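Local coordinates for protein Cow rumen GH26 endo-mannanase (Metagenome, PDB 6UEH) that probably hydrolyses internal beta-1,4-mannosidic linkages of mannans such as galactomannan, as a family 26 endo-mannanase from the cow rumen, at residues R223-E226 with W227-R231; D217-T220 with T221-V224; F135-F138 with S139-D142; T413-F417 with V418-K422; N461-K464 with S465-K468. All coordinates share one frame; numbering follows the deposited sequence.

Contact 1 (R223-E226 with W227-R231)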
loop_
_atom_site.group_PDB
_atom_site.type_symbol
_atom_site.label_atom_id
_atom_site.label_comp_id
_atom_site.label_asym_id
_atom_site.label_seq_id
_atom_site.Cartn_x
_atom_site.Cartn_y
_atom_site.Cartn_z
ATOM N N ARG A 223 -16.987 6.633 20.254
ATOM C CA ARG A 223 -16.593 7.595 19.225
ATOM C C ARG A 223 -16.760 7.016 17.822
ATOM O O ARG A 223 -17.059 7.748 16.882
ATOM C CB ARG A 223 -15.151 8.066 19.438
ATOM C CG ARG A 223 -14.985 9.017 20.623
ATOM C CD ARG A 223 -13.599 9.656 20.660
ATOM N NE ARG A 223 -12.537 8.655 20.713
ATOM C CZ ARG A 223 -12.137 8.048 21.825
ATOM N NH1 ARG A 223 -12.715 8.333 22.985
ATOM N NH2 ARG A 223 -11.165 7.146 21.777
ATOM N N VAL A 224 -16.576 5.706 17.681
ATOM C CA VAL A 224 -16.813 5.050 16.397
ATOM C C VAL A 224 -18.292 5.138 16.033
ATOM O O VAL A 224 -18.649 5.476 14.903
ATOM C CB VAL A 224 -16.375 3.573 16.414
ATOM C CG1 VAL A 224 -16.807 2.876 15.131
ATOM C CG2 VAL A 224 -14.870 3.464 16.600
ATOM N N ILE A 225 -19.147 4.833 17.005
ATOM C CA ILE A 225 -20.590 4.925 16.823
ATOM C C ILE A 225 -21.002 6.355 16.481
ATOM O O ILE A 225 -21.798 6.581 15.566
ATOM C CB ILE A 225 -21.341 4.456 18.083
ATOM C CG1 ILE A 225 -21.101 2.961 18.309
ATOM C CG2 ILE A 225 -22.830 4.754 17.966
ATOM C CD1 ILE A 225 -21.720 2.425 19.580
ATOM N N GLU A 226 -20.442 7.315 17.211
ATOM C CA GLU A 226 -20.724 8.725 16.979
ATOM C C GLU A 226 -20.351 9.126 15.554
ATOM O O GLU A 226 -21.133 9.774 14.859
ATOM C CB GLU A 226 -19.971 9.592 17.993
ATOM C CG GLU A 226 -20.501 11.014 18.140
ATOM C CD GLU A 226 -19.987 11.955 17.068
ATOM O OE1 GLU A 226 -18.934 11.659 16.463
ATOM O OE2 GLU A 226 -20.639 12.996 16.833
ATOM N N TRP A 227 -19.159 8.728 15.124
ATOM C CA TRP A 227 -18.659 9.090 13.801
ATOM C C TRP A 227 -19.555 8.546 12.694
ATOM O O TRP A 227 -19.918 9.267 11.766
ATOM C CB TRP A 227 -17.227 8.581 13.612
ATOM C CG TRP A 227 -16.595 9.039 12.330
ATOM C CD1 TRP A 227 -16.383 8.295 11.203
ATOM C CD2 TRP A 227 -16.107 10.353 12.040
ATOM N NE1 TRP A 227 -15.789 9.065 10.231
ATOM C CE2 TRP A 227 -15.611 10.334 10.720
ATOM C CE3 TRP A 227 -16.041 11.546 12.766
ATOM C CZ2 TRP A 227 -15.050 11.456 10.117
ATOM C CZ3 TRP A 227 -15.486 12.660 12.165
ATOM C CH2 TRP A 227 -14.999 12.607 10.854
ATOM N N VAL A 228 -19.917 7.273 12.805
ATOM C CA VAL A 228 -20.692 6.609 11.763
ATOM C C VAL A 228 -22.177 6.953 11.834
ATOM O O VAL A 228 -22.757 7.421 10.854
ATOM C CB VAL A 228 -20.531 5.078 11.840
ATOM C CG1 VAL A 228 -21.462 4.392 10.850
ATOM C CG2 VAL A 228 -19.083 4.680 11.585
ATOM N N LYS A 229 -22.784 6.729 12.994
ATOM C CA LYS A 229 -24.234 6.825 13.128
ATOM C C LYS A 229 -24.745 8.260 13.251
ATOM O O LYS A 229 -25.881 8.549 12.877
ATOM C CB LYS A 229 -24.701 6.007 14.336
ATOM C CG LYS A 229 -24.328 4.531 14.262
ATOM C CD LYS A 229 -25.243 3.757 13.321
ATOM C CE LYS A 229 -26.570 3.427 13.992
ATOM N NZ LYS A 229 -27.492 2.674 13.096
ATOM N N GLU A 230 -23.915 9.160 13.768
ATOM C CA GLU A 230 -24.364 10.531 13.992
ATOM C C GLU A 230 -23.769 11.532 13.003
ATOM O O GLU A 230 -24.418 12.517 12.655
ATOM C CB GLU A 230 -24.051 10.964 15.426
ATOM C CG GLU A 230 -24.858 10.207 16.474
ATOM C CD GLU A 230 -24.687 10.767 17.872
ATOM O OE1 GLU A 230 -23.704 11.501 18.107
ATOM O OE2 GLU A 230 -25.539 10.471 18.736
ATOM N N ARG A 231 -22.549 11.285 12.540
ATOM C CA ARG A 231 -21.916 12.203 11.595
ATOM C C ARG A 231 -21.906 11.668 10.167
ATOM O O ARG A 231 -21.550 12.388 9.234
ATOM C CB ARG A 231 -20.492 12.528 12.042
ATOM C CG ARG A 231 -20.438 13.350 13.312
ATOM C CD ARG A 231 -19.190 14.206 13.363
ATOM N NE ARG A 231 -18.296 13.800 14.440
ATOM C CZ ARG A 231 -17.180 14.444 14.762
ATOM N NH1 ARG A 231 -16.424 14.006 15.759
ATOM N NH2 ARG A 231 -16.822 15.529 14.085
#
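The guanidinium of Arg-231 meets Glu-226 at its edge and Trp-227 on one face. Glu-226 OE1 lies in the guanidinium plane and takes the N-H of NE through its syn lone pair. This salt bridge from Arg-231 NE to Glu-226 OE1 is 3.0 Å, nearly straight at 165°. Carboxylate and guanidinium planes stand 64° apart, which fits one N-H...O bond rather than a two-pronged, coplanar bridge. Trp-227 CZ3 sits over the centre of the guanidinium, 3.6 Å from its plane, while Arg-231 NH1 lies in plane at the indole edge. The same NH1 also forms a salt bridge with Glu-186. Glu-226 arrives with CG anti to its backbone N (chi1 -162°) and a bend at chi2. That path takes Glu-226 CG to 3.2 Å from Glu-230 OE1, and the two carboxylates turn almost perpendicular. Glu-226 OE2 and Glu-230 OE1 are 3.6 Å apart, a like-charge approach that may raise the proton affinity of either, though Arg-231 should offset it. Beneath run regular helical bonds, as from Lys-229 N to Ile-225 O (2.8 Å). At the end Glu-226 O accepts from Glu-230 N (3.1 Å) and weakly from Arg-231 N, a wider, pi-type turn. Trp-227 NE1 bonds Ala-201 O just before strand 202-206, tying down the final turns of helix 220-230 in a beta-alpha-beta unit of the TIM barrel.

Contact 2 (D217-T220 with T221-V224)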
loop_
_atom_site.group_PDB
_atom_site.type_symbol
_atom_site.label_atom_id
_atom_site.label_comp_id
_atom_site.label_asym_id
_atom_site.label_seq_id
_atom_site.Cartn_x
_atom_site.Cartn_y
_atom_site.Cartn_z
ATOM N N ASP A 217 -11.148 1.902 29.582
ATOM C CA ASP A 217 -12.189 2.304 28.640
ATOM C C ASP A 217 -11.905 3.703 28.099
ATOM O O ASP A 217 -12.277 4.694 28.725
ATOM C CB ASP A 217 -13.567 2.261 29.320
ATOM C CG ASP A 217 -14.723 2.414 28.337
ATOM O OD1 ASP A 217 -14.492 2.812 27.177
ATOM O OD2 ASP A 217 -15.877 2.144 28.735
ATOM N N ASP A 218 -11.256 3.784 26.939
ATOM C CA ASP A 218 -10.919 5.087 26.365
ATOM C C ASP A 218 -12.022 5.602 25.443
ATOM O O ASP A 218 -11.808 6.546 24.680
ATOM C CB ASP A 218 -9.573 5.035 25.619
ATOM C CG ASP A 218 -9.577 4.089 24.417
ATOM O OD1 ASP A 218 -10.657 3.686 23.934
ATOM O OD2 ASP A 218 -8.471 3.761 23.936
ATOM N N GLN A 219 -13.189 4.962 25.515
ATOM C CA GLN A 219 -14.394 5.397 24.805
ATOM C C GLN A 219 -14.262 5.372 23.280
ATOM O O GLN A 219 -14.976 6.094 22.581
ATOM C CB GLN A 219 -14.795 6.806 25.260
ATOM C CG GLN A 219 -15.300 6.877 26.693
ATOM C CD GLN A 219 -16.742 6.425 26.823
ATOM O OE1 GLN A 219 -17.619 6.903 26.105
ATOM N NE2 GLN A 219 -16.993 5.495 27.737
ATOM N N THR A 220 -13.363 4.536 22.770
ATOM C CA THR A 220 -13.185 4.396 21.326
ATOM C C THR A 220 -14.478 3.937 20.651
ATOM O O THR A 220 -14.899 4.515 19.653
ATOM C CB THR A 220 -12.053 3.402 20.984
ATOM O OG1 THR A 220 -10.784 3.995 21.288
ATOM C CG2 THR A 220 -12.084 3.034 19.504
ATOM N N THR A 221 -15.105 2.907 21.213
ATOM C CA THR A 221 -16.324 2.335 20.648
ATOM C C THR A 221 -17.437 3.373 20.521
ATOM O O THR A 221 -18.125 3.431 19.503
ATOM C CB THR A 221 -16.821 1.147 21.494
ATOM O OG1 THR A 221 -15.786 0.159 21.577
ATOM C CG2 THR A 221 -18.066 0.522 20.873
ATOM N N GLU A 222 -17.600 4.201 21.549
ATOM C CA GLU A 222 -18.585 5.275 21.503
ATOM C C GLU A 222 -18.261 6.278 20.395
ATOM O O GLU A 222 -19.153 6.720 19.674
ATOM C CB GLU A 222 -18.671 5.990 22.852
ATOM C CG GLU A 222 -19.411 5.211 23.935
ATOM C CD GLU A 222 -18.560 4.132 24.587
ATOM O OE1 GLU A 222 -17.382 3.974 24.202
ATOM O OE2 GLU A 222 -19.073 3.441 25.495
ATOM N N ARG A 223 -16.987 6.633 20.254
ATOM C CA ARG A 223 -16.593 7.595 19.225
ATOM C C ARG A 223 -16.760 7.016 17.822
ATOM O O ARG A 223 -17.059 7.748 16.882
ATOM C CB ARG A 223 -15.151 8.066 19.438
ATOM C CG ARG A 223 -14.985 9.017 20.623
ATOM C CD ARG A 223 -13.599 9.656 20.660
ATOM N NE ARG A 223 -12.537 8.655 20.713
ATOM C CZ ARG A 223 -12.137 8.048 21.825
ATOM N NH1 ARG A 223 -12.715 8.333 22.985
ATOM N NH2 ARG A 223 -11.165 7.146 21.777
ATOM N N VAL A 224 -16.576 5.706 17.681
ATOM C CA VAL A 224 -16.813 5.050 16.397
ATOM C C VAL A 224 -18.292 5.138 16.033
ATOM O O VAL A 224 -18.649 5.476 14.903
ATOM C CB VAL A 224 -16.375 3.573 16.414
ATOM C CG1 VAL A 224 -16.807 2.876 15.131
ATOM C CG2 VAL A 224 -14.870 3.464 16.600
HETATM O O HOH W 1 -16.070 1.830 25.262
#
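Asp-217 reaches Glu-222 through one water, which donates to Asp-217 OD1 and to Glu-222 OE1, each at 2.7 Å, and so parts two like charges. Asp-217 OD1 also takes the N-H of Gln-219 in an Asx turn. Asp-218 OD1 accepts from Thr-220 N, making a second Asx turn, and the hydroxyl Thr-220 OG1 adds a bond (2.7 Å) from the same face of the carboxylate. Its carbonyl lies at the edge of the Arg-223 guanidinium: Arg-223 NH1 donates to Asp-218 O in the carbonyl plane at 2.6 Å, and NH2 adds a weak bond. Gln-219, the N-cap residue, stacks its amide on the carboxylate of Glu-222 with the planes 28° apart; its backbone O lies 3.2 Å above one face of that guanidinium. The bend at chi3 (-58°) folds Arg-223 back over the start of its own helix. A leucine in place of Arg-223 would probably leave Asp-218 O without its donors and Glu-175 without its salt-bridge partner. Thr-220 CG2 packs 4.0 Å from Val-224 CG2. Both side chains rest on Phe-205 of strand 202-206, while Thr-221 OG1 hydrogen-bonds Gln-295 and Glu-222 forms a salt bridge with Arg-298, both on helix 280-301.

Contact 3 (F135-F138 with S139-D142)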
loop_
_atom_site.group_PDB
_atom_site.type_symbol
_atom_site.label_atom_id
_atom_site.label_comp_id
_atom_site.label_asym_id
_atom_site.label_seq_id
_atom_site.Cartn_x
_atom_site.Cartn_y
_atom_site.Cartn_z
ATOM N N PHE A 135 -5.271 1.762 -18.483
ATOM C CA PHE A 135 -5.325 1.504 -17.051
ATOM C C PHE A 135 -6.315 0.395 -16.714
ATOM O O PHE A 135 -7.244 0.138 -17.479
ATOM C CB PHE A 135 -5.679 2.795 -16.308
ATOM C CG PHE A 135 -4.788 3.951 -16.661
ATOM C CD1 PHE A 135 -3.541 4.084 -16.074
ATOM C CD2 PHE A 135 -5.190 4.894 -17.593
ATOM C CE1 PHE A 135 -2.712 5.142 -16.402
ATOM C CE2 PHE A 135 -4.366 5.953 -17.927
ATOM C CZ PHE A 135 -3.125 6.077 -17.328
ATOM N N PRO A 136 -6.101 -0.283 -15.573
ATOM C CA PRO A 136 -7.035 -1.307 -15.099
ATOM C C PRO A 136 -8.448 -0.761 -14.940
ATOM O O PRO A 136 -8.619 0.396 -14.556
ATOM C CB PRO A 136 -6.453 -1.710 -13.742
ATOM C CG PRO A 136 -5.001 -1.420 -13.859
ATOM C CD PRO A 136 -4.907 -0.187 -14.711
ATOM N N ASP A 137 -9.446 -1.581 -15.251
ATOM C CA ASP A 137 -10.833 -1.200 -15.026
ATOM C C ASP A 137 -11.156 -1.359 -13.543
ATOM O O ASP A 137 -11.509 -2.449 -13.089
ATOM C CB ASP A 137 -11.779 -2.047 -15.880
ATOM C CG ASP A 137 -13.179 -1.458 -15.965
ATOM O OD1 ASP A 137 -13.569 -0.691 -15.060
ATOM O OD2 ASP A 137 -13.893 -1.765 -16.944
ATOM N N PHE A 138 -11.028 -0.267 -12.795
ATOM C CA PHE A 138 -11.246 -0.293 -11.353
ATOM C C PHE A 138 -12.716 -0.505 -11.004
ATOM O O PHE A 138 -13.037 -1.047 -9.947
ATOM C CB PHE A 138 -10.743 1.003 -10.711
ATOM C CG PHE A 138 -9.277 1.256 -10.920
ATOM C CD1 PHE A 138 -8.328 0.430 -10.338
ATOM C CD2 PHE A 138 -8.845 2.325 -11.688
ATOM C CE1 PHE A 138 -6.978 0.663 -10.525
ATOM C CE2 PHE A 138 -7.495 2.565 -11.877
ATOM C CZ PHE A 138 -6.561 1.732 -11.295
ATOM N N SER A 139 -13.603 -0.080 -11.897
ATOM C CA SER A 139 -15.037 -0.189 -11.655
ATOM C C SER A 139 -15.519 -1.633 -11.753
ATOM O O SER A 139 -16.591 -1.971 -11.253
ATOM C CB SER A 139 -15.815 0.684 -12.642
ATOM O OG SER A 139 -15.689 0.189 -13.965
ATOM N N LYS A 140 -14.726 -2.479 -12.403
ATOM C CA LYS A 140 -15.114 -3.871 -12.611
ATOM C C LYS A 140 -14.552 -4.799 -11.539
ATOM O O LYS A 140 -14.744 -6.012 -11.598
ATOM C CB LYS A 140 -14.676 -4.346 -13.997
ATOM C CG LYS A 140 -15.609 -3.909 -15.116
ATOM C CD LYS A 140 -17.005 -4.485 -14.914
ATOM C CE LYS A 140 -18.001 -3.895 -15.899
ATOM N NZ LYS A 140 -17.614 -4.157 -17.313
ATOM N N VAL A 141 -13.855 -4.228 -10.562
ATOM C CA VAL A 141 -13.388 -5.004 -9.421
ATOM C C VAL A 141 -14.584 -5.492 -8.610
ATOM O O VAL A 141 -15.402 -4.690 -8.165
ATOM C CB VAL A 141 -12.456 -4.182 -8.510
ATOM C CG1 VAL A 141 -12.080 -4.986 -7.274
ATOM C CG2 VAL A 141 -11.213 -3.741 -9.270
ATOM N N ASP A 142 -14.694 -6.804 -8.431
ATOM C CA ASP A 142 -15.793 -7.359 -7.646
ATOM C C ASP A 142 -15.583 -7.066 -6.165
ATOM O O ASP A 142 -14.554 -7.425 -5.591
ATOM C CB ASP A 142 -15.924 -8.865 -7.876
ATOM C CG ASP A 142 -17.020 -9.491 -7.028
ATOM O OD1 ASP A 142 -18.020 -8.805 -6.734
ATOM O OD2 ASP A 142 -16.879 -10.670 -6.652
#
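Ser-139 OG donates to Asp-137 OD1 over a short 2.5 Å, using the syn lone pair of the carboxylate. Two torsions bring the groups together. Asp-137 CG is anti to its backbone N (chi1 -165°), and Ser-139 OG stands between the backbone N and the carbonyl carbon (chi1 67°), which puts it within reach of Asp-137 OD1. Ser-139 N adds a weak bond of 3.2 Å to Asp-137 OD1, with an angle at the hydrogen of only 125°, so one carboxylate oxygen collects both donors of the serine. The backbone closes two overlapping turns. Lys-140 N reaches Asp-137 O at 3.3 Å, and Val-141 N makes a weak bond to Phe-138 O. The phi/psi values of Phe-138, Ser-139 and Lys-140 stay close to those of successive type I turns.

Outward from these bonds, the aliphatic start of Lys-140 crosses the aspartate at a slant, its CG 3.3 Å from Asp-137 OD2. Its amine is farther off: Lys-140 NZ stands 4.4 Å from Asp-137 OD2, too far for a salt bridge. Val-141 CG2 rests 3.3 Å from Phe-138 O. Phe-138 itself is buried, with Pro-136 O 3.5 Å above one face of its ring, and Tyr-165 meets it edge-to-face. Phe-411 and Leu-415 of helix 408-417 pack on it as well.

The chemistry is thus two-sided: a charged and hydroxylic outer side fixes the turn, and an aromatic inner side seats this connection, between strand 123-132 of the accessory domain and helix 152-164, on the barrel.

Contact 4 (T413-F417 with V418-K422)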
loop_
_atom_site.group_PDB
_atom_site.type_symbol
_atom_site.label_atom_id
_atom_site.label_comp_id
_atom_site.label_asym_id
_atom_site.label_seq_id
_atom_site.Cartn_x
_atom_site.Cartn_y
_atom_site.Cartn_z
ATOM N N THR A 413 2.405 -2.214 -8.109
ATOM C CA THR A 413 3.048 -3.431 -7.623
ATOM C C THR A 413 2.078 -4.197 -6.722
ATOM O O THR A 413 1.894 -5.409 -6.872
ATOM C CB THR A 413 4.346 -3.124 -6.850
ATOM O OG1 THR A 413 5.307 -2.548 -7.742
ATOM C CG2 THR A 413 4.929 -4.394 -6.241
ATOM N N LEU A 414 1.450 -3.477 -5.798
ATOM C CA LEU A 414 0.449 -4.062 -4.913
ATOM C C LEU A 414 -0.769 -4.544 -5.696
ATOM O O LEU A 414 -1.350 -5.576 -5.372
ATOM C CB LEU A 414 0.026 -3.053 -3.842
ATOM C CG LEU A 414 1.101 -2.672 -2.823
ATOM C CD1 LEU A 414 0.605 -1.591 -1.877
ATOM C CD2 LEU A 414 1.545 -3.898 -2.046
ATOM N N LEU A 415 -1.151 -3.795 -6.728
ATOM C CA LEU A 415 -2.307 -4.158 -7.546
ATOM C C LEU A 415 -2.082 -5.488 -8.243
ATOM O O LEU A 415 -2.954 -6.357 -8.253
ATOM C CB LEU A 415 -2.610 -3.060 -8.571
ATOM C CG LEU A 415 -3.834 -3.249 -9.474
ATOM C CD1 LEU A 415 -4.515 -1.917 -9.726
ATOM C CD2 LEU A 415 -3.445 -3.899 -10.798
ATOM N N ASN A 416 -0.904 -5.644 -8.828
ATOM C CA ASN A 416 -0.585 -6.878 -9.520
ATOM C C ASN A 416 -0.379 -8.040 -8.552
ATOM O O ASN A 416 -0.608 -9.192 -8.917
ATOM C CB ASN A 416 0.639 -6.678 -10.410
ATOM C CG ASN A 416 0.326 -5.841 -11.635
ATOM O OD1 ASN A 416 -0.291 -6.325 -12.584
ATOM N ND2 ASN A 416 0.738 -4.579 -11.618
ATOM N N PHE A 417 0.034 -7.734 -7.323
ATOM C CA PHE A 417 0.129 -8.750 -6.274
ATOM C C PHE A 417 -1.204 -9.476 -6.105
ATOM O O PHE A 417 -1.255 -10.704 -6.076
ATOM C CB PHE A 417 0.543 -8.130 -4.936
ATOM C CG PHE A 417 2.031 -8.056 -4.722
ATOM C CD1 PHE A 417 2.909 -8.687 -5.586
ATOM C CD2 PHE A 417 2.548 -7.361 -3.638
ATOM C CE1 PHE A 417 4.276 -8.618 -5.380
ATOM C CE2 PHE A 417 3.912 -7.291 -3.426
ATOM C CZ PHE A 417 4.777 -7.919 -4.298
ATOM N N VAL A 418 -2.281 -8.706 -5.997
ATOM C CA VAL A 418 -3.608 -9.278 -5.803
ATOM C C VAL A 418 -4.377 -9.401 -7.115
ATOM O O VAL A 418 -5.564 -9.721 -7.110
ATOM C CB VAL A 418 -4.438 -8.441 -4.814
ATOM C CG1 VAL A 418 -3.783 -8.446 -3.439
ATOM C CG2 VAL A 418 -4.606 -7.019 -5.330
ATOM N N GLU A 419 -3.693 -9.149 -8.230
ATOM C CA GLU A 419 -4.293 -9.240 -9.563
ATOM C C GLU A 419 -5.551 -8.381 -9.681
ATOM O O GLU A 419 -6.547 -8.804 -10.274
ATOM C CB GLU A 419 -4.622 -10.697 -9.913
ATOM C CG GLU A 419 -3.426 -11.640 -9.869
ATOM C CD GLU A 419 -3.800 -13.080 -10.177
ATOM O OE1 GLU A 419 -4.933 -13.322 -10.648
ATOM O OE2 GLU A 419 -2.960 -13.975 -9.945
ATOM N N ASN A 420 -5.494 -7.182 -9.104
ATOM C CA ASN A 420 -6.611 -6.239 -9.110
ATOM C C ASN A 420 -7.918 -6.847 -8.588
ATOM O O ASN A 420 -9.003 -6.510 -9.062
ATOM C CB ASN A 420 -6.825 -5.682 -10.522
ATOM C CG ASN A 420 -7.636 -4.397 -10.528
ATOM O OD1 ASN A 420 -7.609 -3.630 -9.565
ATOM N ND2 ASN A 420 -8.364 -4.160 -11.612
ATOM N N LYS A 421 -7.814 -7.749 -7.615
ATOM C CA LYS A 421 -9.007 -8.358 -7.033
ATOM C C LYS A 421 -9.374 -7.708 -5.701
ATOM O O LYS A 421 -10.457 -7.940 -5.164
ATOM C CB LYS A 421 -8.810 -9.863 -6.851
ATOM C CG LYS A 421 -8.577 -10.599 -8.159
ATOM C CD LYS A 421 -8.829 -12.086 -8.019
ATOM C CE LYS A 421 -8.557 -12.803 -9.332
ATOM N NZ LYS A 421 -9.245 -12.141 -10.476
ATOM N N LYS A 422 -8.462 -6.897 -5.173
ATOM C CA LYS A 422 -8.713 -6.148 -3.947
ATOM C C LYS A 422 -8.405 -4.670 -4.164
ATOM O O LYS A 422 -7.479 -4.321 -4.897
ATOM C CB LYS A 422 -7.870 -6.694 -2.788
ATOM C CG LYS A 422 -7.945 -8.204 -2.594
ATOM C CD LYS A 422 -9.331 -8.663 -2.169
ATOM C CE LYS A 422 -9.391 -10.181 -2.065
ATOM N NZ LYS A 422 -10.723 -10.673 -1.614
#
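Leu-415 and Asn-420 run next to each other in the same direction and carry the tight part of the contact. Leu-415 CD1 comes to 3.5 Å from Asn-420 OD1, and its CD2 to 3.8 Å from Asn-420 CB. CG is anti to the backbone N in both residues (chi1 -177° in Leu-415), which sets the two chains alongside each other. Phe-138 and Val-141 pack against this pair. The buried Val-418 fills the next position: its CG2 touches Leu-415 O at 3.4 Å and Leu-414 O at 3.6 Å, and Ile-383 of strand 382-387 lies against it.

The backbone between these side chains is a Schellman motif that ends helix 408-417. Asn-420 N donates to Leu-415 O at 2.8 Å, nearly straight at 165°, and Glu-419 N makes the weaker inner bond to Asn-416 O at 3.2 Å. Glu-419, the C-prime residue, and Asn-420 both have positive phi, and together they turn the chain toward strand 423-429 of the barrel. Val-418 N adds only weak bonds, to Leu-414 O and to Leu-415 O.

The solvent side is looser. Asn-416 and Glu-419 are exposed, and the nearest approach of the glutamate side chain is Glu-419 CG, 3.9 Å from Asn-416 O. The glutamate chain then runs on extended beyond CG, while the Asn-416 amide turns back to donate from ND2 to Tyr-412 O, one turn earlier.

Contact 5 (N461-K464 with S465-K468)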
loop_
_atom_site.group_PDB
_atom_site.type_symbol
_atom_site.label_atom_id
_atom_site.label_comp_id
_atom_site.label_asym_id
_atom_site.label_seq_id
_atom_site.Cartn_x
_atom_site.Cartn_y
_atom_site.Cartn_z
ATOM N N ASN A 461 5.260 17.763 7.397
ATOM C CA ASN A 461 4.625 16.545 6.910
ATOM C C ASN A 461 3.544 16.846 5.879
ATOM O O ASN A 461 3.506 16.240 4.809
ATOM C CB ASN A 461 4.034 15.753 8.075
ATOM C CG ASN A 461 5.096 15.084 8.918
ATOM O OD1 ASN A 461 5.996 14.428 8.394
ATOM N ND2 ASN A 461 5.006 15.258 10.233
ATOM N N ASN A 462 2.659 17.779 6.212
ATOM C CA ASN A 462 1.630 18.221 5.277
ATOM C C ASN A 462 1.487 19.738 5.292
ATOM O O ASN A 462 1.052 20.319 6.286
ATOM C CB ASN A 462 0.282 17.565 5.598
ATOM C CG ASN A 462 0.226 16.104 5.182
ATOM O OD1 ASN A 462 0.112 15.789 3.995
ATOM N ND2 ASN A 462 0.297 15.206 6.158
ATOM N N ALA A 463 1.866 20.372 4.186
ATOM C CA ALA A 463 1.765 21.822 4.061
ATOM C C ALA A 463 0.306 22.254 4.012
ATOM O O ALA A 463 -0.540 21.542 3.472
ATOM C CB ALA A 463 2.503 22.302 2.820
ATOM N N LYS A 464 0.017 23.426 4.570
ATOM C CA LYS A 464 -1.349 23.939 4.598
ATOM C C LYS A 464 -1.913 24.157 3.194
ATOM O O LYS A 464 -3.084 23.877 2.945
ATOM C CB LYS A 464 -1.416 25.241 5.398
ATOM C CG LYS A 464 -1.201 25.059 6.892
ATOM C CD LYS A 464 -1.301 26.382 7.628
ATOM C CE LYS A 464 -1.104 26.201 9.123
ATOM N NZ LYS A 464 -1.190 27.502 9.842
ATOM N N SER A 465 -1.082 24.650 2.280
ATOM C CA SER A 465 -1.537 24.910 0.917
ATOM C C SER A 465 -1.917 23.611 0.209
ATOM O O SER A 465 -2.895 23.570 -0.541
ATOM C CB SER A 465 -0.465 25.661 0.117
ATOM O OG SER A 465 0.729 24.908 0.005
ATOM N N ASP A 466 -1.156 22.549 0.461
ATOM C CA ASP A 466 -1.451 21.244 -0.127
ATOM C C ASP A 466 -2.697 20.621 0.494
ATOM O O ASP A 466 -3.505 20.002 -0.203
ATOM C CB ASP A 466 -0.263 20.297 0.035
ATOM C CG ASP A 466 0.926 20.707 -0.806
ATOM O OD1 ASP A 466 0.718 21.133 -1.963
ATOM O OD2 ASP A 466 2.068 20.611 -0.308
ATOM N N LEU A 467 -2.843 20.778 1.806
ATOM C CA LEU A 467 -4.018 20.265 2.506
ATOM C C LEU A 467 -5.289 20.888 1.946
ATOM O O LEU A 467 -6.248 20.184 1.624
ATOM C CB LEU A 467 -3.914 20.532 4.009
ATOM C CG LEU A 467 -3.034 19.553 4.789
ATOM C CD1 LEU A 467 -2.834 20.019 6.223
ATOM C CD2 LEU A 467 -3.645 18.162 4.758
ATOM N N LYS A 468 -5.284 22.209 1.819
ATOM C CA LYS A 468 -6.439 22.926 1.295
ATOM C C LYS A 468 -6.725 22.524 -0.148
ATOM O O LYS A 468 -7.884 22.371 -0.541
ATOM C CB LYS A 468 -6.224 24.439 1.392
ATOM C CG LYS A 468 -6.152 24.956 2.818
ATOM C CD LYS A 468 -6.093 26.474 2.865
ATOM C CE LYS A 468 -4.844 26.998 2.184
ATOM N NZ LYS A 468 -4.741 28.484 2.278
HETATM O O HOH W 2 2.107 18.933 1.831
#
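Leu-467 lays its branch point against the side chain of Asn-462, with Leu-467 CG 3.9 Å from Asn-462 CB and both methyls close to the same carbon. Its CG is anti to the carbonyl carbon (chi1 -80°), which also brings it to 3.5 Å from Ala-463 O. The amide of Asn-462 is engaged elsewhere, OD1 with Ile-432 N and ND2 with Phe-455 O and Asp-430 O, which should hold its CB in place beside the leucine. With Leu-467 cut back to an alanine, a gap is likely to open between Asn-462, Ile-432, Ile-456 and Leu-195. Asp-466 faces the methyl of Ala-463, its OD2 3.6 Å from Ala-463 CB. A water joins the same pair, accepting from Ala-463 N at 2.8 Å and donating to Asp-466 OD2 at 2.7 Å. Lys-468 folds along the turn below, its CG 3.3 Å from Lys-464 O, and its N donates to that same carbonyl at 168°. Leu-467 N reaches Ala-463 O at 2.9 Å, and Lys-464 N finds Glu-459. At this N-terminus of helix 464-471 the water stands in for one half of a capping box, the N3 side chain to the N-cap N; the alanine cannot supply the other, so the box itself is absent.

Contacts 1 and 2 share Arg-223 and Val-224 and hold opposite ends of helix 220-230, the first its last turns and the second its start; both mix charged pairs with hydrophobic packing. Contacts 3 and 4 touch: Phe-138 CE1 lies 3.7 Å from Leu-415 CD1, and Val-141 CG2 3.5 Å from Asn-420 O, so the inter-domain connection packs on a helix end. Contact 3 is a surface contact, whereas the others are partly buried, and contact 4 lies closest to the chain centre, about 10 Å from it. Contact 5 stands apart, with nearest atoms at least about 14 Å from the others. Contacts 2 and 5 each have a bridging water at a helix start; contact 2 adds ties to outside charges.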